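Local coordinates for conserved protein (Methanothermobacter thermautotrophicus, PDB 1I36), which is of unknown function but binds NADP in a Rossmann-type domain and resembles 3-hydroxyacid dehydrogenases in its structure, at residues A[59-64]-A[83-88]; A[105-110]-A[150-155]; A[125-130]-A[143-148]. The protein carries 1 engineered substitution. All coordinates share one frame; numbering follows the deposited sequence.

Contact 1: residues A[59-64]-A[83-88]. With NAP (NADP nicotinamide-adenine-dinucleotide phosphate), chain C.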
loop_
_atom_site.group_PDB
_atom_site.type_symbol
_atom_site.label_atom_id
_atom_site.label_comp_id
_atom_site.label_asym_id
_atom_site.label_seq_id
_atom_site.Cartn_x
_atom_site.Cartn_y
_atom_site.Cartn_z
ATOM N N VAL A 59 8.029 -39.101 -0.187
ATOM C CA VAL A 59 7.504 -37.755 0.061
ATOM C C VAL A 59 6.401 -37.889 1.114
ATOM O O VAL A 59 5.419 -38.609 0.926
ATOM C CB VAL A 59 6.923 -37.050 -1.211
ATOM C CG1 VAL A 59 6.451 -35.616 -0.845
ATOM C CG2 VAL A 59 8.017 -36.957 -2.334
ATOM N N VAL A 60 6.600 -37.199 2.231
ATOM C CA VAL A 60 5.664 -37.203 3.340
ATOM C C VAL A 60 5.230 -35.751 3.555
ATOM O O VAL A 60 6.075 -34.888 3.777
ATOM C CB VAL A 60 6.357 -37.675 4.616
ATOM C CG1 VAL A 60 5.357 -37.627 5.792
ATOM C CG2 VAL A 60 6.884 -39.143 4.416
ATOM N N ILE A 61 3.937 -35.484 3.438
ATOM C CA ILE A 61 3.427 -34.124 3.609
ATOM C C ILE A 61 2.637 -34.028 4.918
ATOM O O ILE A 61 1.723 -34.811 5.153
ATOM C CB ILE A 61 2.483 -33.724 2.422
ATOM C CG1 ILE A 61 3.273 -33.705 1.086
ATOM C CG2 ILE A 61 1.869 -32.355 2.680
ATOM C CD1 ILE A 61 2.378 -33.570 -0.147
ATOM N N SER A 62 3.009 -33.054 5.745
ATOM C CA SER A 62 2.368 -32.795 7.029
ATOM C C SER A 62 1.385 -31.636 6.815
ATOM O O SER A 62 1.804 -30.507 6.577
ATOM C CB SER A 62 3.419 -32.362 8.057
ATOM O OG SER A 62 2.792 -31.967 9.269
ATOM N N ALA A 63 0.094 -31.930 6.901
ATOM C CA ALA A 63 -0.957 -30.943 6.708
ATOM C C ALA A 63 -1.942 -31.140 7.859
ATOM O O ALA A 63 -3.053 -31.667 7.680
ATOM C CB ALA A 63 -1.646 -31.176 5.362
ATOM N N VAL A 64 -1.457 -30.866 9.062
ATOM C CA VAL A 64 -2.260 -31.035 10.277
ATOM C C VAL A 64 -2.718 -29.646 10.707
ATOM O O VAL A 64 -3.170 -28.888 9.865
ATOM C CB VAL A 64 -1.408 -31.740 11.374
ATOM C CG1 VAL A 64 -1.176 -33.182 10.958
ATOM C CG2 VAL A 64 -0.047 -31.036 11.531
ATOM N N ILE A 83 11.712 -37.016 1.804
ATOM C CA ILE A 83 11.463 -35.590 2.026
ATOM C C ILE A 83 10.190 -35.388 2.857
ATOM O O ILE A 83 9.170 -36.038 2.646
ATOM C CB ILE A 83 11.329 -34.853 0.684
ATOM C CG1 ILE A 83 12.701 -34.784 0.038
ATOM C CG2 ILE A 83 10.839 -33.432 0.866
ATOM C CD1 ILE A 83 12.596 -34.519 -1.397
ATOM N N TYR A 84 10.306 -34.518 3.844
ATOM C CA TYR A 84 9.202 -34.171 4.739
ATOM C C TYR A 84 8.813 -32.714 4.380
ATOM O O TYR A 84 9.630 -31.796 4.460
ATOM C CB TYR A 84 9.686 -34.243 6.185
ATOM C CG TYR A 84 8.568 -34.028 7.193
ATOM C CD1 TYR A 84 8.292 -32.740 7.686
ATOM C CD2 TYR A 84 7.850 -35.097 7.692
ATOM C CE1 TYR A 84 7.334 -32.536 8.674
ATOM C CE2 TYR A 84 6.888 -34.919 8.672
ATOM C CZ TYR A 84 6.638 -33.630 9.164
ATOM O OH TYR A 84 5.710 -33.460 10.142
ATOM N N VAL A 85 7.591 -32.564 3.894
ATOM C CA VAL A 85 7.049 -31.285 3.454
ATOM C C VAL A 85 6.055 -30.748 4.467
ATOM O O VAL A 85 4.995 -31.319 4.671
ATOM C CB VAL A 85 6.365 -31.463 2.092
ATOM C CG1 VAL A 85 5.954 -30.119 1.513
ATOM C CG2 VAL A 85 7.342 -32.172 1.126
ATOM N N ASP A 86 6.436 -29.680 5.145
ATOM C CA ASP A 86 5.559 -29.090 6.141
ATOM C C ASP A 86 4.792 -27.928 5.487
ATOM O O ASP A 86 5.382 -26.929 5.062
ATOM C CB ASP A 86 6.351 -28.632 7.366
ATOM C CG ASP A 86 5.430 -28.223 8.527
ATOM O OD1 ASP A 86 4.596 -27.312 8.354
ATOM O OD2 ASP A 86 5.518 -28.819 9.607
ATOM N N ILE A 87 3.471 -28.065 5.457
ATOM C CA ILE A 87 2.642 -27.057 4.824
ATOM C C ILE A 87 1.728 -26.368 5.841
ATOM O O ILE A 87 0.836 -25.618 5.480
ATOM C CB ILE A 87 1.866 -27.684 3.628
ATOM C CG1 ILE A 87 1.500 -26.623 2.598
ATOM C CG2 ILE A 87 0.632 -28.461 4.119
ATOM C CD1 ILE A 87 1.111 -27.239 1.223
ATOM N N ASN A 88 2.058 -26.514 7.117
ATOM C CA ASN A 88 1.252 -25.909 8.172
ATOM C C ASN A 88 1.481 -24.401 8.348
ATOM O O ASN A 88 2.569 -23.878 8.090
ATOM C CB ASN A 88 1.475 -26.625 9.497
ATOM C CG ASN A 88 1.206 -28.114 9.405
ATOM O OD1 ASN A 88 0.071 -28.537 9.244
ATOM N ND2 ASN A 88 2.265 -28.913 9.481
HETATM P PA NAP C . -8.327 -29.422 8.651
HETATM O O1A NAP C . -8.030 -28.644 9.839
HETATM O O2A NAP C . -8.937 -29.156 7.365
HETATM O O5B NAP C . -7.307 -30.741 8.538
HETATM C C5B NAP C . -6.146 -31.147 9.474
HETATM C C4B NAP C . -6.516 -32.546 9.639
HETATM O O4B NAP C . -5.225 -32.942 10.533
HETATM C C3B NAP C . -7.160 -33.079 10.552
HETATM O O3B NAP C . -7.778 -33.673 9.489
HETATM C C2B NAP C . -7.058 -34.007 11.698
HETATM O O2B NAP C . -7.522 -35.144 11.976
HETATM C C1B NAP C . -5.664 -33.961 11.505
HETATM N N9A NAP C . -4.932 -33.873 12.785
HETATM C C8A NAP C . -5.003 -33.132 13.969
HETATM N N7A NAP C . -4.106 -33.529 14.845
HETATM C C5A NAP C . -3.412 -34.556 14.236
HETATM C C6A NAP C . -2.329 -35.394 14.659
HETATM N N6A NAP C . -1.776 -35.278 15.868
HETATM N N1A NAP C . -1.859 -36.353 13.772
HETATM C C2A NAP C . -2.416 -36.491 12.534
HETATM N N3A NAP C . -3.439 -35.744 12.072
HETATM C C4A NAP C . -3.890 -34.778 12.980
HETATM O O3 NAP C . -7.090 -28.408 8.177
HETATM P PN NAP C . -6.532 -27.827 6.680
HETATM O O1N NAP C . -7.424 -26.700 6.244
HETATM O O2N NAP C . -6.470 -29.043 5.861
HETATM O O5D NAP C . -5.049 -27.281 6.778
HETATM C C5D NAP C . -3.943 -28.146 7.141
HETATM C C4D NAP C . -2.723 -27.277 7.387
HETATM O O4D NAP C . -2.336 -26.385 6.299
HETATM C C3D NAP C . -2.842 -26.336 8.612
HETATM O O3D NAP C . -1.631 -26.205 9.423
HETATM C C2D NAP C . -3.248 -25.011 8.058
HETATM O O2D NAP C . -2.895 -23.932 8.875
HETATM C C1D NAP C . -2.553 -25.022 6.679
HETATM N N1N NAP C . -3.209 -24.184 5.662
HETATM C C2N NAP C . -4.535 -24.437 5.287
HETATM C C3N NAP C . -5.076 -23.569 4.279
HETATM C C7N NAP C . -6.437 -23.721 3.792
HETATM O O7N NAP C . -6.887 -22.965 2.910
HETATM N N7N NAP C . -7.264 -24.688 4.268
HETATM C C4N NAP C . -4.267 -22.545 3.737
HETATM C C5N NAP C . -2.989 -22.320 4.120
HETATM C C6N NAP C . -2.458 -23.141 5.080
HETATM P P2B NAP C . -8.911 -35.056 12.886
HETATM O O1X NAP C . -10.048 -34.565 12.036
HETATM O O2X NAP C . -9.025 -36.439 13.263
HETATM O O3X NAP C . -8.644 -34.093 13.935
#

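Contact 2: residues A[105-110]-A[150-155]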
loop_
_atom_site.group_PDB
_atom_site.type_symbol
_atom_site.label_atom_id
_atom_site.label_comp_id
_atom_site.label_asym_id
_atom_site.label_seq_id
_atom_site.Cartn_x
_atom_site.Cartn_y
_atom_site.Cartn_z
ATOM N N GLY A 105 16.011 -37.078 7.311
ATOM C CA GLY A 105 15.413 -36.814 6.021
ATOM C C GLY A 105 15.622 -35.396 5.564
ATOM O O GLY A 105 16.323 -34.645 6.206
ATOM N N GLY A 106 15.096 -35.063 4.395
ATOM C CA GLY A 106 15.213 -33.707 3.909
ATOM C C GLY A 106 13.922 -32.996 4.303
ATOM O O GLY A 106 12.849 -33.607 4.323
ATOM N N PHE A 107 14.015 -31.718 4.646
ATOM C CA PHE A 107 12.826 -30.976 5.051
ATOM C C PHE A 107 12.551 -29.885 4.030
ATOM O O PHE A 107 13.457 -29.176 3.628
ATOM C CB PHE A 107 13.052 -30.325 6.411
ATOM C CG PHE A 107 11.846 -29.580 6.935
ATOM C CD1 PHE A 107 11.588 -28.278 6.536
ATOM C CD2 PHE A 107 11.019 -30.159 7.869
ATOM C CE1 PHE A 107 10.510 -27.554 7.084
ATOM C CE2 PHE A 107 9.930 -29.437 8.431
ATOM C CZ PHE A 107 9.698 -28.136 8.030
ATOM N N VAL A 108 11.283 -29.709 3.688
ATOM C CA VAL A 108 10.854 -28.664 2.758
ATOM C C VAL A 108 9.777 -27.802 3.404
ATOM O O VAL A 108 8.796 -28.326 3.936
ATOM C CB VAL A 108 10.259 -29.291 1.460
ATOM C CG1 VAL A 108 9.727 -28.166 0.513
ATOM C CG2 VAL A 108 11.390 -30.066 0.713
ATOM N N ASP A 109 9.990 -26.488 3.401
ATOM C CA ASP A 109 8.998 -25.538 3.963
ATOM C C ASP A 109 8.096 -25.204 2.757
ATOM O O ASP A 109 8.573 -24.585 1.819
ATOM C CB ASP A 109 9.763 -24.291 4.421
ATOM C CG ASP A 109 8.865 -23.172 4.893
ATOM O OD1 ASP A 109 7.636 -23.380 5.042
ATOM O OD2 ASP A 109 9.401 -22.066 5.109
ATOM N N ALA A 110 6.853 -25.697 2.724
ATOM C CA ALA A 110 5.956 -25.354 1.601
ATOM C C ALA A 110 4.968 -24.328 2.164
ATOM O O ALA A 110 4.547 -24.461 3.298
ATOM C CB ALA A 110 5.195 -26.602 1.127
ATOM N N ARG A 150 16.096 -20.253 0.074
ATOM C CA ARG A 150 17.147 -21.273 0.067
ATOM C C ARG A 150 16.998 -22.329 1.166
ATOM O O ARG A 150 17.386 -23.465 0.985
ATOM C CB ARG A 150 18.515 -20.612 0.278
ATOM C CG ARG A 150 18.911 -19.592 -0.769
ATOM C CD ARG A 150 20.283 -18.997 -0.453
ATOM N NE ARG A 150 20.320 -18.307 0.842
ATOM C CZ ARG A 150 21.418 -17.765 1.372
ATOM N NH1 ARG A 150 22.582 -17.829 0.721
ATOM N NH2 ARG A 150 21.360 -17.163 2.557
ATOM N N GLU A 151 16.411 -21.954 2.298
ATOM C CA GLU A 151 16.326 -22.889 3.414
ATOM C C GLU A 151 14.974 -22.921 4.087
ATOM O O GLU A 151 14.120 -22.107 3.778
ATOM C CB GLU A 151 17.441 -22.528 4.420
ATOM C CG GLU A 151 17.517 -21.058 4.776
ATOM C CD GLU A 151 18.696 -20.721 5.703
ATOM O OE1 GLU A 151 19.867 -20.985 5.353
ATOM O OE2 GLU A 151 18.445 -20.189 6.797
ATOM N N PRO A 152 14.729 -23.926 4.950
ATOM C CA PRO A 152 13.439 -24.021 5.651
ATOM C C PRO A 152 13.175 -22.709 6.368
ATOM O O PRO A 152 14.087 -22.149 6.961
ATOM C CB PRO A 152 13.687 -25.148 6.647
ATOM C CG PRO A 152 14.582 -26.093 5.798
ATOM C CD PRO A 152 15.594 -25.084 5.274
ATOM N N GLY A 153 11.945 -22.211 6.288
ATOM C CA GLY A 153 11.635 -20.951 6.925
ATOM C C GLY A 153 11.468 -19.828 5.889
ATOM O O GLY A 153 10.659 -18.915 6.112
ATOM N N ASP A 154 12.176 -19.904 4.750
ATOM C CA ASP A 154 12.074 -18.851 3.734
ATOM C C ASP A 154 10.705 -18.753 3.094
ATOM O O ASP A 154 10.150 -17.655 3.026
ATOM C CB ASP A 154 13.154 -18.961 2.650
ATOM C CG ASP A 154 14.551 -18.741 3.195
ATOM O OD1 ASP A 154 14.704 -18.178 4.300
ATOM O OD2 ASP A 154 15.509 -19.100 2.495
ATOM N N ALA A 155 10.130 -19.888 2.694
ATOM C CA ALA A 155 8.791 -19.887 2.084
ATOM C C ALA A 155 7.720 -19.332 3.041
ATOM O O ALA A 155 6.875 -18.513 2.645
ATOM C CB ALA A 155 8.435 -21.299 1.632
#

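Contact 3: residues A[125-130]-A[143-148]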
loop_
_atom_site.group_PDB
_atom_site.type_symbol
_atom_site.label_atom_id
_atom_site.label_comp_id
_atom_site.label_asym_id
_atom_site.label_seq_id
_atom_site.Cartn_x
_atom_site.Cartn_y
_atom_site.Cartn_z
ATOM N N ILE A 125 1.959 -22.954 -4.691
ATOM C CA ILE A 125 2.610 -23.300 -3.445
ATOM C C ILE A 125 4.082 -22.922 -3.611
ATOM O O ILE A 125 4.716 -23.327 -4.585
ATOM C CB ILE A 125 2.523 -24.820 -3.215
ATOM C CG1 ILE A 125 1.079 -25.233 -2.979
ATOM C CG2 ILE A 125 3.432 -25.260 -2.044
ATOM C CD1 ILE A 125 0.929 -26.763 -3.008
ATOM N N ILE A 126 4.642 -22.153 -2.698
ATOM C CA ILE A 126 6.072 -21.864 -2.830
ATOM C C ILE A 126 6.780 -22.793 -1.823
ATOM O O ILE A 126 6.210 -23.128 -0.777
ATOM C CB ILE A 126 6.426 -20.368 -2.629
ATOM C CG1 ILE A 126 6.001 -19.892 -1.244
ATOM C CG2 ILE A 126 5.737 -19.508 -3.751
ATOM C CD1 ILE A 126 6.555 -18.465 -0.891
ATOM N N ALA A 127 8.002 -23.205 -2.144
ATOM C CA ALA A 127 8.737 -24.148 -1.290
ATOM C C ALA A 127 10.202 -23.762 -1.183
ATOM O O ALA A 127 10.830 -23.328 -2.163
ATOM C CB ALA A 127 8.591 -25.588 -1.881
ATOM N N SER A 128 10.750 -23.938 0.021
ATOM C CA SER A 128 12.136 -23.577 0.265
ATOM C C SER A 128 12.874 -24.707 0.974
ATOM O O SER A 128 12.263 -25.510 1.677
ATOM C CB SER A 128 12.205 -22.266 1.056
ATOM O OG SER A 128 11.819 -22.439 2.417
ATOM N N GLY A 129 14.195 -24.744 0.789
ATOM C CA GLY A 129 15.016 -25.793 1.384
ATOM C C GLY A 129 15.813 -26.447 0.267
ATOM O O GLY A 129 15.444 -26.348 -0.919
ATOM N N ARG A 130 16.854 -27.196 0.640
ATOM C CA ARG A 130 17.737 -27.870 -0.323
ATOM C C ARG A 130 17.022 -28.876 -1.176
ATOM O O ARG A 130 17.412 -29.141 -2.315
ATOM C CB ARG A 130 18.890 -28.612 0.385
ATOM C CG ARG A 130 19.820 -27.753 1.153
ATOM C CD ARG A 130 21.012 -28.599 1.684
ATOM N NE ARG A 130 21.791 -29.195 0.601
ATOM C CZ ARG A 130 21.750 -30.482 0.294
ATOM N NH1 ARG A 130 20.977 -31.296 0.989
ATOM N NH2 ARG A 130 22.510 -30.960 -0.679
ATOM N N LEU A 143 0.401 -30.570 -9.562
ATOM C CA LEU A 143 0.525 -29.521 -8.568
ATOM C C LEU A 143 1.145 -28.272 -9.202
ATOM O O LEU A 143 1.615 -28.319 -10.350
ATOM C CB LEU A 143 1.303 -30.021 -7.322
ATOM C CG LEU A 143 0.634 -31.212 -6.605
ATOM C CD1 LEU A 143 1.296 -31.461 -5.227
ATOM C CD2 LEU A 143 -0.848 -30.926 -6.406
ATOM N N ASN A 144 1.181 -27.176 -8.447
ATOM C CA ASN A 144 1.690 -25.908 -8.966
ATOM C C ASN A 144 2.694 -25.349 -7.963
ATOM O O ASN A 144 2.440 -24.342 -7.324
ATOM C CB ASN A 144 0.474 -24.960 -9.108
ATOM C CG ASN A 144 0.830 -23.607 -9.691
ATOM O OD1 ASN A 144 1.923 -23.397 -10.224
ATOM N ND2 ASN A 144 -0.127 -22.690 -9.635
ATOM N N ILE A 145 3.852 -25.999 -7.861
ATOM C CA ILE A 145 4.889 -25.612 -6.896
ATOM C C ILE A 145 5.971 -24.761 -7.574
ATOM O O ILE A 145 6.278 -24.941 -8.749
ATOM C CB ILE A 145 5.560 -26.898 -6.311
ATOM C CG1 ILE A 145 4.516 -27.753 -5.575
ATOM C CG2 ILE A 145 6.693 -26.501 -5.313
ATOM C CD1 ILE A 145 4.821 -29.305 -5.581
ATOM N N GLU A 146 6.525 -23.832 -6.816
ATOM C CA GLU A 146 7.587 -22.966 -7.284
ATOM C C GLU A 146 8.582 -22.867 -6.116
ATOM O O GLU A 146 8.178 -22.726 -4.958
ATOM C CB GLU A 146 7.019 -21.586 -7.618
ATOM C CG GLU A 146 8.051 -20.561 -7.925
ATOM C CD GLU A 146 7.414 -19.227 -8.257
ATOM O OE1 GLU A 146 6.908 -18.567 -7.323
ATOM O OE2 GLU A 146 7.398 -18.867 -9.455
ATOM N N VAL A 147 9.868 -22.966 -6.422
ATOM C CA VAL A 147 10.917 -22.889 -5.399
ATOM C C VAL A 147 11.286 -21.429 -5.125
ATOM O O VAL A 147 11.438 -20.656 -6.047
ATOM C CB VAL A 147 12.219 -23.632 -5.853
ATOM C CG1 VAL A 147 13.381 -23.436 -4.790
ATOM C CG2 VAL A 147 11.928 -25.106 -6.054
ATOM N N ARG A 148 11.398 -21.049 -3.860
ATOM C CA ARG A 148 11.799 -19.681 -3.497
ATOM C C ARG A 148 12.774 -19.796 -2.334
ATOM O O ARG A 148 12.783 -20.817 -1.646
ATOM C CB ARG A 148 10.577 -18.861 -3.029
ATOM C CG ARG A 148 9.558 -18.559 -4.117
ATOM C CD ARG A 148 10.055 -17.431 -4.987
ATOM N NE ARG A 148 9.175 -17.132 -6.118
ATOM C CZ ARG A 148 9.301 -16.045 -6.871
ATOM N NH1 ARG A 148 10.263 -15.167 -6.605
ATOM N NH2 ARG A 148 8.496 -15.855 -7.911
HETATM O O HOH W 1 14.971 -23.053 -1.453
#

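Contact 1: residues A[59-64]-A[83-88]
Val-60 and Tyr-84 pair across two neighbouring parallel strands, 59-62 and 83-86, which with helix 69-77 between them make a beta-alpha-beta unit of the NADP-binding Rossmann domain. The short strand axes run 4.6 Å apart at 21°. Backbone bonds alternate in direction: Val-60 N gives to Ile-83 O, Val-60 O takes from Val-85 N, Ser-62 N gives to Val-85 O, and Ile-87 N continues the pattern on Ser-62 O. One face of the sheet carries Val-59, Ile-61 and Val-85, with Ile-61 CG1 alongside Val-85 CB; the other carries Tyr-84, whose CD2 meets Val-60 CG1 and whose OH lies 3.3 Å from Ser-62 CB.

Asn-88, just beyond the strand, joins both segments to the cofactor. Its CB lies 3.1 Å from NAP O3D. CG, anti to the carbonyl carbon (chi1 -56°), sits 3.4 Å from the same hydroxyl. At the tip the amide divides its work. ND2 donates to Ser-62 OG at 3.1 Å, almost exactly in the amide plane, and bonds weakly to both Asp-86 carboxylate oxygens; Asp-86 OD1 also accepts from Asn-88 N in an Asx turn. These contacts would favour one orientation of the amide, with OD1 turned to the ribose: OD1 receives a weak bond from Val-64 N and accepts from NAP O3D at 2.9 Å.

Contact 2: residues A[105-110]-A[150-155]
Phe-107 meets Pro-152, and Asp-109 meets Gly-153, where strand 106-112 faces the turn that leads into the long helix 154-182. Just before the turn and at its start, Arg-150 N and Glu-151 N both donate to Asp-154 OD2, at 2.7 and 3.0 Å. The first uses the anti lone pair; the second arrives from above the carboxylate plane, 55° out of it. Glu-151 also opens a type II beta turn, closed by Asp-154 N on Glu-151 O. Pro-152 follows and lays CB and CG against Phe-107 CD1, with CB at 3.8 Å, in a position oblique to the ring; helix 92-101 packs on both residues. Gly-153, the N-cap residue, has a positive phi of 107° that would press a CB against the preceding carbonyl oxygen. Its N gives a weak bond, 2.8 Å but bent to 130°, to Asp-109 OD2. Ala-155, in the first turn of the helix, brings CB to 3.3 Å from Asp-109 O. The other carboxylate oxygen, Asp-109 OD1, is hydrogen-bonded to Ser-156 OG. A buried carboxylate thus meets the helix at its N-terminal end, where the helix dipole and nearby amides would probably stabilise its negative charge.

Contact 3: residues A[125-130]-A[143-148]
Ile-125 N donates to Asn-144 O at 3.0 Å, the first of four backbone bonds that join parallel strands 125-128 and 144-147. Glu-146 N then gives to Ile-125 O, Ala-127 N to Glu-146 O, and Arg-148 N to Ala-127 O. The short strand axes approach to 4.6 Å, at 37° to each other. With helix 132-136 between them, these strands form a beta-alpha-beta unit, strand 144-147 being the outermost of the sheet within the chain.

Beyond the last bridge a water takes over: it accepts from Gly-129 N at 2.9 Å and lies 3.1 Å from Arg-148 O, bridging the end of the pair. Ser-128 OG is satisfied outside the two strands, by Glu-151 O and Ala-155 N, and the Asn-144 amide by Arg-124 and Asp-122 O.

On the face bearing Ile-126, Arg-148 CG, anti to the carbonyl carbon (chi1 -68°), lies 3.9 Å from Ile-126 CB; the chain then bends at chi2. Its guanidinium takes Glu-146 OE1 at its edge, exactly in plane, through NE at 2.9 Å and NH2 at 3.2 Å. Both nitrogens reach that single oxygen from the same face of the carboxylate, well above its plane. NH1 forms salt bridges with Glu-191 and Asp-188 of the second subunit. An alanine here would probably leave Glu-146 OE1 without these two donors, strip Ile-126 of its CG neighbour and deprive the two acids of the second subunit of a cationic partner. On the opposite face Ala-127 CB meets Ile-145 CG2, beside Phe-135. One arginine thus serves acids from both chains, and its positive charge is likely to offset their mutual repulsion at the subunit interface.

How the contacts relate
All three contacts draw on one mixed sheet. Contact 1 is buried and parallel, within the nucleotide-binding half, and one polar side chain, Asn-88, reaches the cofactor. Contact 2 is also buried but joins a strand to a helix start, through one carboxylate and a proline-aromatic pair. Contact 3, again parallel, is only partly buried: it lies at the sheet's outer strand, and one of its charged side chains, Arg-148, pairs across to the second subunit. Strands 83-86 and 106-112 bring contacts 1 and 2 together, as in the packing of Asp-86 CB on Phe-107 CZ. Contact 3 is nested in the loop that contact 2 closes; Asp-109 O probably accepts from Ser-128 N, joining the neighbouring strands.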